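Local coordinates for hypothetical protein (Staphylococcus aureus subsp. aureus, PDB 2IL5), which is of unknown function but belongs to the Activator of Hsp90 ATPase homolog 1-like family, whose Bet v 1-like fold often encloses a hydrophobic ligand cavity, at residues Y30-M44 against Y81-I94. Residues are numbered along the deposited sequence; the frame is centred on the assembly and turned at random.
Sequences YEAWTKKDLLKQWFM and YESLVMDEYVKMTI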
# COMPACT_ATOMS: atom_id res chain seq x y z
N TYR A 30 9.52 -8.06 -4.46
CA TYR A 30 10.14 -6.98 -3.70
C TYR A 30 10.42 -5.80 -4.61
O TYR A 30 10.18 -4.67 -4.24
CB TYR A 30 11.43 -7.46 -3.01
CG TYR A 30 12.19 -6.40 -2.22
CD1 TYR A 30 13.28 -5.70 -2.79
CD2 TYR A 30 11.85 -6.11 -0.88
CE1 TYR A 30 13.97 -4.72 -2.08
CE2 TYR A 30 12.53 -5.13 -0.16
CZ TYR A 30 13.59 -4.44 -0.75
OH TYR A 30 14.28 -3.49 0.00
N GLU A 31 10.94 -6.07 -5.79
CA GLU A 31 11.16 -5.05 -6.81
C GLU A 31 9.90 -4.20 -7.12
O GLU A 31 10.01 -2.97 -7.28
CB GLU A 31 11.69 -5.70 -8.09
CG GLU A 31 12.24 -4.71 -9.13
CD GLU A 31 12.86 -5.40 -10.38
OE1 GLU A 31 12.20 -6.20 -11.08
OE2 GLU A 31 14.03 -5.10 -10.68
N ALA A 32 8.74 -4.85 -7.20
CA ALA A 32 7.46 -4.15 -7.47
C ALA A 32 7.20 -2.99 -6.52
O ALA A 32 6.59 -1.98 -6.91
CB ALA A 32 6.30 -5.14 -7.43
N TRP A 33 7.71 -3.13 -5.28
CA TRP A 33 7.47 -2.25 -4.14
C TRP A 33 8.51 -1.16 -4.04
O TRP A 33 8.34 -0.22 -3.27
CB TRP A 33 7.48 -3.03 -2.80
CG TRP A 33 6.17 -3.79 -2.51
CD1 TRP A 33 5.82 -5.06 -2.96
CD2 TRP A 33 5.07 -3.34 -1.70
NE1 TRP A 33 4.57 -5.41 -2.47
CE2 TRP A 33 4.09 -4.37 -1.70
CE3 TRP A 33 4.81 -2.16 -0.97
CZ2 TRP A 33 2.86 -4.26 -0.99
CZ3 TRP A 33 3.57 -2.05 -0.28
CH2 TRP A 33 2.62 -3.08 -0.30
N THR A 34 9.59 -1.30 -4.80
CA THR A 34 10.79 -0.50 -4.53
C THR A 34 11.38 0.09 -5.78
O THR A 34 12.40 0.78 -5.72
CB THR A 34 11.88 -1.30 -3.76
OG1 THR A 34 12.20 -2.48 -4.49
CG2 THR A 34 11.42 -1.65 -2.34
N LYS A 35 10.73 -0.20 -6.90
CA LYS A 35 11.08 0.43 -8.15
C LYS A 35 10.02 1.36 -8.69
O LYS A 35 8.90 0.94 -9.01
CB LYS A 35 11.44 -0.62 -9.20
CG LYS A 35 12.92 -0.60 -9.55
CD LYS A 35 13.27 0.78 -10.19
CE LYS A 35 12.55 1.01 -11.54
NZ LYS A 35 12.38 2.45 -11.94
N LYS A 36 10.41 2.63 -8.82
CA LYS A 36 9.56 3.73 -9.32
C LYS A 36 8.70 3.43 -10.54
O LYS A 36 7.49 3.68 -10.55
CB LYS A 36 10.45 4.92 -9.65
CG LYS A 36 9.81 6.25 -9.42
CD LYS A 36 10.23 7.23 -10.46
CE LYS A 36 11.69 7.52 -10.38
NZ LYS A 36 12.15 8.00 -11.69
N ASP A 37 9.31 2.90 -11.59
CA ASP A 37 8.59 2.77 -12.84
C ASP A 37 7.72 1.51 -12.85
O ASP A 37 6.93 1.29 -13.78
CB ASP A 37 9.55 2.90 -14.02
CG ASP A 37 10.41 4.17 -13.92
OD1 ASP A 37 9.82 5.28 -13.82
OD2 ASP A 37 11.65 4.05 -13.89
N LEU A 38 7.85 0.72 -11.78
CA LEU A 38 6.94 -0.37 -11.47
C LEU A 38 5.82 0.14 -10.53
O LEU A 38 4.65 -0.07 -10.81
CB LEU A 38 7.67 -1.57 -10.85
CG LEU A 38 8.74 -2.26 -11.70
CD1 LEU A 38 9.24 -3.52 -11.01
CD2 LEU A 38 8.23 -2.57 -13.12
N LEU A 39 6.19 0.81 -9.44
CA LEU A 39 5.22 1.38 -8.50
C LEU A 39 4.22 2.32 -9.19
O LEU A 39 3.04 2.38 -8.80
CB LEU A 39 5.93 2.17 -7.41
CG LEU A 39 6.63 1.41 -6.29
CD1 LEU A 39 7.68 2.35 -5.63
CD2 LEU A 39 5.62 0.80 -5.27
N LYS A 40 4.70 3.04 -10.21
CA LYS A 40 3.89 3.98 -10.97
C LYS A 40 2.73 3.31 -11.67
O LYS A 40 1.74 3.97 -12.02
CB LYS A 40 4.76 4.78 -11.95
CG LYS A 40 4.86 4.27 -13.37
CD LYS A 40 5.50 5.34 -14.24
CE LYS A 40 4.61 6.58 -14.37
NZ LYS A 40 5.05 7.52 -15.45
N GLN A 41 2.84 1.99 -11.82
CA GLN A 41 1.86 1.18 -12.50
C GLN A 41 0.82 0.57 -11.58
O GLN A 41 -0.21 0.09 -12.08
CB GLN A 41 2.55 0.07 -13.31
CG GLN A 41 3.56 0.56 -14.34
CD GLN A 41 4.18 -0.56 -15.18
OE1 GLN A 41 3.47 -1.29 -15.87
NE2 GLN A 41 5.50 -0.67 -15.13
N TRP A 42 1.02 0.61 -10.26
CA TRP A 42 0.11 -0.11 -9.37
C TRP A 42 -0.13 0.47 -8.00
O TRP A 42 -1.17 0.23 -7.42
CB TRP A 42 0.54 -1.58 -9.19
CG TRP A 42 1.74 -1.78 -8.30
CD1 TRP A 42 3.05 -1.80 -8.69
CD2 TRP A 42 1.73 -2.04 -6.88
NE1 TRP A 42 3.87 -2.02 -7.58
CE2 TRP A 42 3.08 -2.19 -6.47
CE3 TRP A 42 0.72 -2.15 -5.90
CZ2 TRP A 42 3.45 -2.43 -5.12
CZ3 TRP A 42 1.08 -2.41 -4.57
CH2 TRP A 42 2.44 -2.56 -4.20
N PHE A 43 0.83 1.19 -7.45
CA PHE A 43 0.74 1.62 -6.05
C PHE A 43 0.03 2.95 -5.93
O PHE A 43 0.65 3.99 -6.13
CB PHE A 43 2.13 1.70 -5.43
CG PHE A 43 2.10 1.88 -3.95
CD1 PHE A 43 2.27 3.14 -3.38
CD2 PHE A 43 1.88 0.79 -3.12
CE1 PHE A 43 2.23 3.31 -1.99
CE2 PHE A 43 1.83 0.95 -1.73
CZ PHE A 43 2.01 2.22 -1.18
N MSE A 44 -1.27 2.90 -5.63
CA MSE A 44 -2.19 4.06 -5.55
C MSE A 44 -2.28 4.85 -6.84
O MSE A 44 -2.73 5.98 -6.87
CB MSE A 44 -1.79 5.01 -4.41
CG MSE A 44 -1.35 4.32 -3.14
SE MSE A 44 -2.81 4.00 -1.94
CE MSE A 44 -3.56 5.80 -1.71
N TYR A 81 9.85 5.70 3.30
CA TYR A 81 10.32 4.35 3.56
C TYR A 81 10.97 4.33 4.94
O TYR A 81 11.84 5.12 5.22
CB TYR A 81 11.31 3.93 2.50
CG TYR A 81 10.67 3.73 1.18
CD1 TYR A 81 9.96 2.55 0.92
CD2 TYR A 81 10.71 4.74 0.18
CE1 TYR A 81 9.38 2.33 -0.30
CE2 TYR A 81 10.11 4.55 -1.03
CZ TYR A 81 9.44 3.33 -1.27
OH TYR A 81 8.83 3.07 -2.47
N GLU A 82 10.51 3.46 5.82
CA GLU A 82 11.14 3.40 7.12
C GLU A 82 12.16 2.26 7.16
O GLU A 82 13.21 2.38 7.73
CB GLU A 82 10.10 3.28 8.24
CG GLU A 82 9.06 4.33 8.10
CD GLU A 82 8.53 4.84 9.40
OE1 GLU A 82 7.38 4.46 9.71
OE2 GLU A 82 9.24 5.62 10.09
N SER A 83 11.85 1.17 6.49
CA SER A 83 12.65 -0.00 6.56
C SER A 83 12.61 -0.68 5.20
O SER A 83 11.55 -0.86 4.61
CB SER A 83 12.10 -0.92 7.65
OG SER A 83 13.03 -1.95 7.88
N LEU A 84 13.81 -0.99 4.69
CA LEU A 84 14.02 -1.65 3.38
C LEU A 84 15.05 -2.75 3.57
O LEU A 84 16.26 -2.50 3.64
CB LEU A 84 14.54 -0.64 2.34
CG LEU A 84 13.53 0.42 1.87
CD1 LEU A 84 14.17 1.50 1.10
CD2 LEU A 84 12.40 -0.23 1.04
N VAL A 85 14.59 -3.99 3.70
CA VAL A 85 15.53 -5.05 3.65
C VAL A 85 15.32 -5.93 2.41
O VAL A 85 14.23 -6.45 2.16
CB VAL A 85 15.82 -5.71 5.08
CG1 VAL A 85 14.81 -5.29 6.19
CG2 VAL A 85 16.20 -7.23 5.03
N MSE A 86 16.38 -5.98 1.59
CA MSE A 86 16.41 -6.62 0.28
C MSE A 86 15.76 -7.99 0.16
O MSE A 86 16.19 -8.95 0.81
CB MSE A 86 17.83 -6.76 -0.20
CG MSE A 86 17.91 -7.15 -1.67
SE MSE A 86 19.63 -7.82 -2.21
CE MSE A 86 20.82 -6.42 -1.49
N ASP A 87 14.72 -8.05 -0.69
CA ASP A 87 13.91 -9.24 -1.02
C ASP A 87 13.15 -9.74 0.19
O ASP A 87 12.62 -10.85 0.17
CB ASP A 87 14.78 -10.38 -1.63
CG ASP A 87 15.49 -9.98 -2.88
OD1 ASP A 87 15.05 -9.02 -3.55
OD2 ASP A 87 16.50 -10.64 -3.22
N GLU A 88 13.06 -8.92 1.23
CA GLU A 88 12.61 -9.43 2.52
C GLU A 88 11.54 -8.58 3.20
O GLU A 88 10.56 -9.11 3.75
CB GLU A 88 13.83 -9.61 3.45
CG GLU A 88 13.50 -10.26 4.76
CD GLU A 88 14.69 -10.40 5.71
OE1 GLU A 88 15.86 -10.43 5.23
OE2 GLU A 88 14.44 -10.51 6.94
N TYR A 89 11.69 -7.27 3.18
CA TYR A 89 10.85 -6.48 4.07
C TYR A 89 10.83 -5.05 3.69
O TYR A 89 11.88 -4.42 3.53
CB TYR A 89 11.28 -6.65 5.54
CG TYR A 89 10.42 -5.97 6.59
CD1 TYR A 89 9.06 -6.26 6.73
CD2 TYR A 89 10.99 -5.08 7.51
CE1 TYR A 89 8.27 -5.62 7.73
CE2 TYR A 89 10.23 -4.46 8.51
CZ TYR A 89 8.88 -4.73 8.61
OH TYR A 89 8.15 -4.12 9.61
N VAL A 90 9.61 -4.56 3.53
CA VAL A 90 9.36 -3.13 3.41
C VAL A 90 8.41 -2.65 4.54
O VAL A 90 7.33 -3.22 4.74
CB VAL A 90 8.76 -2.76 2.00
CG1 VAL A 90 8.51 -1.26 1.91
CG2 VAL A 90 9.66 -3.20 0.86
N LYS A 91 8.88 -1.67 5.31
CA LYS A 91 8.04 -0.85 6.20
C LYS A 91 8.02 0.58 5.65
O LYS A 91 9.07 1.21 5.45
CB LYS A 91 8.56 -0.85 7.63
CG LYS A 91 7.68 -0.11 8.65
CD LYS A 91 8.38 -0.22 10.06
CE LYS A 91 7.75 0.60 11.19
NZ LYS A 91 6.23 0.63 11.03
N MSE A 92 6.82 1.07 5.38
CA MSE A 92 6.65 2.38 4.83
C MSE A 92 5.42 3.05 5.46
O MSE A 92 4.57 2.37 6.09
CB MSE A 92 6.57 2.32 3.29
CG MSE A 92 5.40 1.57 2.73
SE MSE A 92 5.50 1.19 0.87
CE MSE A 92 5.52 3.03 0.25
N THR A 93 5.37 4.38 5.35
CA THR A 93 4.18 5.14 5.68
C THR A 93 3.35 5.57 4.45
O THR A 93 3.86 5.74 3.30
CB THR A 93 4.45 6.39 6.53
OG1 THR A 93 4.92 7.45 5.70
CG2 THR A 93 5.41 6.13 7.66
N ILE A 94 2.05 5.68 4.71
CA ILE A 94 1.07 6.38 3.87
C ILE A 94 0.70 7.60 4.70
O ILE A 94 0.12 7.49 5.76
CB ILE A 94 -0.16 5.55 3.62
CG1 ILE A 94 0.19 4.33 2.79
CG2 ILE A 94 -1.21 6.37 2.83
CD1 ILE A 94 -0.03 4.55 1.26
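Tyr30 lays its ring against the turn joining strands 74-85 and 89-94. Asp87 N sits over the centre of one face, 3.3 Å above the ring plane, and Met86 CA makes a CH-pi contact with the same face. Thr34 CG2 covers the opposite face near the rim, while Val90 CG2 lies 3.6 Å from Tyr30 CE2. With CG anti to the backbone N (chi1 178°), the ring extends from helix 26-32 over the turn, where a classic beta bulge sets Glu88 and Tyr89 opposite Val85.

Deeper in, the selenium of Met92, a selenomethionine, meets the edge of the Trp33 indole, 3.9 Å from Trp33 CE3, and its methyl CE approaches Phe43 CZ at 3.9 Å, as does Ile94 CD1. Tyr81 OH gives a weak hydrogen bond of 3.4 Å to Trp33 O.

Behind this layer, Trp42 sets its CH2 over the Trp33 ring face and donates NE1 to Ala32 O at 2.8 Å, and Met161 of helix 136-166 touches both tryptophan side chains. The short helices thus rest on this hairpin, consistent with the V-shaped pair of the helix-grip fold; the contact probably holds by ring-on-peptide and apolar packing, buried at Met92, partly exposed at Tyr30.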